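Local coordinates for protein AxyAgu115A (Amphibacillus xylanus NBRC 15112, PDB 6NPS) that is a family GH115 alpha-glucuronidase that probably hydrolyses glucuronic acid side groups from the xylan of hemicellulose, at residues Ser828-Phe833 against Phe939-Ile944; Glu861-Leu866 against Ile914-Thr919. The protein carries 3 engineered substitutions. All coordinates share one frame; numbering follows the deposited sequence.

Interaction 1. Residues Ser828-Phe833 against Phe939-Ile944; sequences SAIKAF and FALEKI
The Phe939 ring has water 2 at its edge, in plane, while the side chain packs on Leu866 of the adjoining strand 858-866 and on Ile932 of strand 926-934. The same water joins the two backbones: Ala832 N donates to it over 2.7 Å, and it donates to Phe939 O over 2.6 Å. It bridges two polar groups too far apart to bond directly, where the chains splay; their N-to-C directions differ by 142°. Direct bonding is concentrated on one antiparallel hydrogen-bonded pair, Ile830 with Leu941. Ile830 N reaches Leu941 O at 2.9 Å, and Leu941 N returns a straighter bond (164°) to Ile830 O at 3.0 Å; both donors lie in the plane of the carbonyl they meet. The two side chains run side by side in the same direction. Ile830 holds CG1 in the crowded position between backbone N and carbonyl carbon (chi1 63°), which sets CG1 4.0 Å from Leu941 CB and Ile830 CD1 4.2 Å from Leu941 CD2. Toward the start of 828-833, Ala829 CB packs 3.8 Å from Glu942 CG, the carboxylate of Glu942 being turned to Lys825 N through OE1. Here water 1, 2.7 Å from Glu942 O, also takes the N-H of Ser828. Lys831 passes Phe939 O with its CG, then extends away to a salt bridge with Glu433. Such buried antiparallel pairing of strands distant in sequence is consistent with the beta-sandwich of galactose-binding-like domains, to whose clan this C-terminal region belongs.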
loop_
_atom_site.group_PDB
_atom_site.type_symbol
_atom_site.label_atom_id
_atom_site.label_comp_id
_atom_site.label_asym_id
_atom_site.label_seq_id
_atom_site.Cartn_x
_atom_site.Cartn_y
_atom_site.Cartn_z
ATOM N N SER A 828 -1.924 32.930 -4.570
ATOM C CA SER A 828 -0.907 33.982 -4.630
ATOM C C SER A 828 -0.164 33.954 -3.307
ATOM O O SER A 828 -0.339 33.037 -2.495
ATOM C CB SER A 828 -1.527 35.363 -4.908
ATOM O OG SER A 828 -2.325 35.786 -3.808
ATOM N N ALA A 829 0.653 34.974 -3.074
ATOM C CA ALA A 829 1.417 35.013 -1.846
ATOM C C ALA A 829 1.594 36.472 -1.489
ATOM O O ALA A 829 1.437 37.349 -2.334
ATOM C CB ALA A 829 2.808 34.335 -1.997
ATOM N N ILE A 830 1.948 36.725 -0.242
ATOM C CA ILE A 830 2.262 38.090 0.166
ATOM C C ILE A 830 3.696 38.091 0.662
ATOM O O ILE A 830 4.177 37.094 1.207
ATOM C CB ILE A 830 1.295 38.638 1.239
ATOM C CG1 ILE A 830 1.381 37.813 2.535
ATOM C CG2 ILE A 830 -0.157 38.689 0.721
ATOM C CD1 ILE A 830 0.601 38.451 3.676
ATOM N N LYS A 831 4.387 39.200 0.438
ATOM C CA LYS A 831 5.793 39.328 0.794
ATOM C C LYS A 831 6.057 40.796 1.105
ATOM O O LYS A 831 5.490 41.675 0.461
ATOM C CB LYS A 831 6.693 38.809 -0.344
ATOM C CG LYS A 831 8.171 38.902 -0.018
ATOM C CD LYS A 831 9.040 38.460 -1.193
ATOM C CE LYS A 831 10.501 38.571 -0.829
ATOM N NZ LYS A 831 11.412 38.150 -1.930
ATOM N N ALA A 832 6.903 41.060 2.091
ATOM C CA ALA A 832 7.203 42.441 2.445
ATOM C C ALA A 832 8.230 43.047 1.496
ATOM O O ALA A 832 9.210 42.403 1.131
ATOM C CB ALA A 832 7.718 42.542 3.881
ATOM N N PHE A 833 8.006 44.304 1.104
ATOM C CA PHE A 833 8.984 45.064 0.316
ATOM C C PHE A 833 9.278 46.380 1.025
ATOM O O PHE A 833 8.347 47.019 1.540
ATOM C CB PHE A 833 8.467 45.375 -1.105
ATOM C CG PHE A 833 8.406 44.182 -1.995
ATOM C CD1 PHE A 833 9.403 43.943 -2.946
ATOM C CD2 PHE A 833 7.351 43.281 -1.892
ATOM C CE1 PHE A 833 9.349 42.808 -3.761
ATOM C CE2 PHE A 833 7.293 42.164 -2.701
ATOM C CZ PHE A 833 8.282 41.922 -3.634
ATOM N N PHE A 939 10.321 35.777 3.767
ATOM C CA PHE A 939 9.020 35.325 4.264
ATOM C C PHE A 939 7.965 35.594 3.198
ATOM O O PHE A 939 7.619 36.750 2.939
ATOM C CB PHE A 939 8.708 36.028 5.585
ATOM C CG PHE A 939 7.364 35.665 6.183
ATOM C CD1 PHE A 939 7.191 34.479 6.876
ATOM C CD2 PHE A 939 6.282 36.525 6.060
ATOM C CE1 PHE A 939 5.936 34.143 7.430
ATOM C CE2 PHE A 939 5.026 36.205 6.609
ATOM C CZ PHE A 939 4.861 35.019 7.304
ATOM N N ALA A 940 7.478 34.533 2.543
ATOM C CA ALA A 940 6.450 34.656 1.514
ATOM C C ALA A 940 5.304 33.717 1.886
ATOM O O ALA A 940 5.475 32.487 1.902
ATOM C CB ALA A 940 6.997 34.342 0.130
ATOM N N LEU A 941 4.149 34.295 2.207
ATOM C CA LEU A 941 3.072 33.564 2.853
ATOM C C LEU A 941 1.963 33.335 1.842
ATOM O O LEU A 941 1.463 34.298 1.238
ATOM C CB LEU A 941 2.549 34.350 4.057
ATOM C CG LEU A 941 1.339 33.787 4.795
ATOM C CD1 LEU A 941 1.632 32.486 5.564
ATOM C CD2 LEU A 941 0.886 34.855 5.792
ATOM N N GLU A 942 1.554 32.078 1.687
ATOM C CA GLU A 942 0.556 31.687 0.699
ATOM C C GLU A 942 -0.810 31.411 1.307
ATOM O O GLU A 942 -1.816 31.780 0.703
ATOM C CB GLU A 942 1.013 30.438 -0.078
ATOM C CG GLU A 942 2.288 30.742 -0.911
ATOM C CD GLU A 942 2.924 29.536 -1.641
ATOM O OE1 GLU A 942 2.198 28.607 -2.088
ATOM O OE2 GLU A 942 4.175 29.550 -1.791
ATOM N N LYS A 943 -0.872 30.753 2.464
ATOM C CA LYS A 943 -2.148 30.316 3.025
ATOM C C LYS A 943 -1.981 30.218 4.533
ATOM O O LYS A 943 -0.890 29.927 5.031
ATOM C CB LYS A 943 -2.596 28.952 2.417
ATOM C CG LYS A 943 -4.004 28.474 2.886
ATOM C CD LYS A 943 -4.303 27.032 2.446
ATOM C CE LYS A 943 -4.517 26.948 0.977
ATOM N NZ LYS A 943 -5.021 25.601 0.653
ATOM N N ILE A 944 -3.068 30.492 5.253
ATOM C CA ILE A 944 -3.140 30.333 6.701
ATOM C C ILE A 944 -4.302 29.389 6.995
ATOM O O ILE A 944 -5.408 29.587 6.480
ATOM C CB ILE A 944 -3.381 31.676 7.412
ATOM C CG1 ILE A 944 -2.376 32.734 6.933
ATOM C CG2 ILE A 944 -3.374 31.486 8.912
ATOM C CD1 ILE A 944 -2.783 34.171 7.279
HETATM O O HOH W 1 -2.794 31.702 -1.782
HETATM O O HOH W 2 7.695 39.154 3.806
#

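Interaction 2. Residues Glu861-Leu866 against Ile914-Thr919; sequences ELEFYL and IRTTKT
Strands 861-866 and 915-919 pair antiparallel here in the C-terminal domain, consistent with one layer of a galactose-binding-like beta-sandwich. Six backbone hydrogen bonds join Leu862 to Thr919, Phe864 to Thr917 and Leu866 to Arg915, two for each pair; the straightest (172°) runs from Arg915 N to Leu866 O at 2.7 Å. Glu863 stands on the face opposite the side chains of these pairs, alongside Lys918 and Thr916. Its CB lies 3.8 Å from Lys918 CG. With CG anti to the backbone N (chi1 176°), Glu863 CG rises past Thr917 O at 3.6 Å, and the extended chain then brings CD to 3.7 Å from Lys918 CE. At the tip, Glu863 OE2 rests 3.3 Å from Lys918 CE and also comes near Thr916 CB, so the carboxylate lies against carbon rather than gripping the ammonium group. Glu863 OE2 to Lys918 NZ is 4.3 Å, beyond a salt bridge, although the opposite charges would still attract weakly. An alanine here would remove CG and the carboxylate, and would probably cost Lys918 CE most of its flank and its amine the nearest negative charge of these two segments. Glu861, two residues earlier, has its own salt bridge, to Lys920. On the face bearing Leu862, Phe864, Leu866, Arg915, Thr917 and Thr919 the side chains of the two segments meet mostly carbon to carbon: Thr917 CG2 meets Phe864 CB at 3.7 Å, and Ile882, Leu930 and Ile932 of other strands pack against this side, while Arg915 NH2 bonds Ser869 O. Back on the Glu863 face, Thr916 CG2 sits over the Tyr865 ring in a CH-pi contact, 3.9 Å from its centroid and 14° off the ring normal.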
loop_
_atom_site.group_PDB
_atom_site.type_symbol
_atom_site.label_atom_id
_atom_site.label_comp_id
_atom_site.label_asym_id
_atom_site.label_seq_id
_atom_site.Cartn_x
_atom_site.Cartn_y
_atom_site.Cartn_z
ATOM N N GLU A 861 -4.612 25.888 16.668
ATOM C CA GLU A 861 -3.407 25.763 15.865
ATOM C C GLU A 861 -3.482 26.759 14.718
ATOM O O GLU A 861 -4.505 26.858 14.037
ATOM C CB GLU A 861 -3.227 24.345 15.325
ATOM C CG GLU A 861 -2.924 23.320 16.404
ATOM C CD GLU A 861 -1.439 23.204 16.747
ATOM O OE1 GLU A 861 -0.673 24.162 16.496
ATOM O OE2 GLU A 861 -1.034 22.145 17.280
ATOM N N LEU A 862 -2.399 27.503 14.528
ATOM C CA LEU A 862 -2.250 28.457 13.443
ATOM C C LEU A 862 -1.125 27.933 12.563
ATOM O O LEU A 862 0.022 27.849 12.999
ATOM C CB LEU A 862 -1.951 29.854 13.993
ATOM C CG LEU A 862 -1.570 30.963 13.023
ATOM C CD1 LEU A 862 -2.780 31.420 12.256
ATOM C CD2 LEU A 862 -0.973 32.146 13.804
ATOM N N GLU A 863 -1.466 27.550 11.344
ATOM C CA GLU A 863 -0.535 26.926 10.431
ATOM C C GLU A 863 -0.320 27.840 9.231
ATOM O O GLU A 863 -1.284 28.307 8.618
ATOM C CB GLU A 863 -1.069 25.569 9.989
ATOM C CG GLU A 863 -0.205 24.868 8.943
ATOM C CD GLU A 863 -0.705 23.465 8.618
ATOM O OE1 GLU A 863 -1.943 23.247 8.612
ATOM O OE2 GLU A 863 0.145 22.574 8.390
ATOM N N PHE A 864 0.934 28.110 8.920
ATOM C CA PHE A 864 1.291 28.889 7.749
ATOM C C PHE A 864 1.735 27.946 6.647
ATOM O O PHE A 864 2.486 26.995 6.892
ATOM C CB PHE A 864 2.435 29.855 8.049
ATOM C CG PHE A 864 2.086 30.959 8.960
ATOM C CD1 PHE A 864 0.766 31.293 9.220
ATOM C CD2 PHE A 864 3.100 31.715 9.552
ATOM C CE1 PHE A 864 0.459 32.334 10.081
ATOM C CE2 PHE A 864 2.798 32.771 10.404
ATOM C CZ PHE A 864 1.479 33.073 10.674
ATOM N N TYR A 865 1.333 28.252 5.433
ATOM C CA TYR A 865 1.908 27.646 4.241
ATOM C C TYR A 865 2.830 28.694 3.617
ATOM O O TYR A 865 2.371 29.773 3.240
ATOM C CB TYR A 865 0.812 27.238 3.256
ATOM C CG TYR A 865 0.026 26.000 3.675
ATOM C CD1 TYR A 865 -0.760 26.001 4.827
ATOM C CD2 TYR A 865 0.060 24.839 2.901
ATOM C CE1 TYR A 865 -1.511 24.862 5.203
ATOM C CE2 TYR A 865 -0.662 23.714 3.260
ATOM C CZ TYR A 865 -1.454 23.733 4.406
ATOM O OH TYR A 865 -2.158 22.607 4.769
ATOM N N LEU A 866 4.121 28.379 3.516
ATOM C CA LEU A 866 5.131 29.341 3.077
ATOM C C LEU A 866 5.914 28.819 1.886
ATOM O O LEU A 866 6.189 27.619 1.779
ATOM C CB LEU A 866 6.142 29.658 4.193
ATOM C CG LEU A 866 5.577 30.091 5.529
ATOM C CD1 LEU A 866 6.657 30.033 6.589
ATOM C CD2 LEU A 866 5.005 31.517 5.400
ATOM N N ILE A 914 6.817 23.804 -0.778
ATOM C CA ILE A 914 6.053 24.485 0.256
ATOM C C ILE A 914 6.670 24.101 1.577
ATOM O O ILE A 914 7.227 23.012 1.721
ATOM C CB ILE A 914 4.542 24.121 0.227
ATOM C CG1 ILE A 914 3.737 25.213 0.945
ATOM C CG2 ILE A 914 4.269 22.795 0.914
ATOM C CD1 ILE A 914 3.656 26.520 0.133
ATOM N N ARG A 915 6.649 25.036 2.515
ATOM C CA ARG A 915 6.973 24.778 3.902
ATOM C C ARG A 915 5.734 25.068 4.733
ATOM O O ARG A 915 5.059 26.082 4.515
ATOM C CB ARG A 915 8.131 25.662 4.351
ATOM C CG ARG A 915 8.470 25.446 5.797
ATOM C CD ARG A 915 9.937 25.725 6.057
ATOM N NE ARG A 915 10.248 27.091 5.699
ATOM C CZ ARG A 915 11.157 27.459 4.805
ATOM N NH1 ARG A 915 11.888 26.551 4.160
ATOM N NH2 ARG A 915 11.329 28.759 4.581
ATOM N N THR A 916 5.430 24.203 5.685
ATOM C CA THR A 916 4.387 24.512 6.651
ATOM C C THR A 916 5.008 24.631 8.039
ATOM O O THR A 916 5.997 23.965 8.349
ATOM C CB THR A 916 3.260 23.460 6.650
ATOM O OG1 THR A 916 3.788 22.181 7.017
ATOM C CG2 THR A 916 2.623 23.355 5.291
ATOM N N THR A 917 4.470 25.535 8.838
ATOM C CA THR A 917 4.888 25.722 10.218
ATOM C C THR A 917 3.627 25.945 11.049
ATOM O O THR A 917 2.634 26.491 10.551
ATOM C CB THR A 917 5.885 26.901 10.329
ATOM O OG1 THR A 917 6.243 27.143 11.701
ATOM C CG2 THR A 917 5.264 28.163 9.754
ATOM N N LYS A 918 3.653 25.491 12.306
ATOM C CA LYS A 918 2.497 25.548 13.201
ATOM C C LYS A 918 2.883 26.174 14.533
ATOM O O LYS A 918 3.970 25.917 15.063
ATOM C CB LYS A 918 1.902 24.155 13.492
ATOM C CG LYS A 918 1.191 23.538 12.336
ATOM C CD LYS A 918 0.595 22.189 12.702
ATOM C CE LYS A 918 0.387 21.332 11.452
ATOM N NZ LYS A 918 -0.069 19.951 11.773
ATOM N N THR A 919 1.966 26.967 15.082
ATOM C CA THR A 919 2.111 27.610 16.377
ATOM C C THR A 919 0.743 27.598 17.054
ATOM O O THR A 919 -0.283 27.609 16.382
ATOM C CB THR A 919 2.664 29.052 16.213
ATOM O OG1 THR A 919 2.937 29.624 17.492
ATOM C CG2 THR A 919 1.672 29.932 15.489
#

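Both interactions lie in the C-terminal domain and share neighbouring strands: strand 940-948 pairs with 828-833 in interaction 1 and, on its other edge, with strand 858-866, which supplies one half of interaction 2, so the four segments run side by side. Where the two meet, Glu942 and Lys943 both face Tyr865 in a classic beta bulge, with probable hydrogen bonds from Glu942 N to Tyr865 O and from Tyr865 N to Lys943 O. Interaction 1 is wholly buried yet smaller and splayed, with waters completing its backbone pairing. Interaction 2 lies farther from the chain centre and is more regular; one face packs mainly through carbon, with Arg915 at one end, whereas the other carries exposed Thr916 and Lys918.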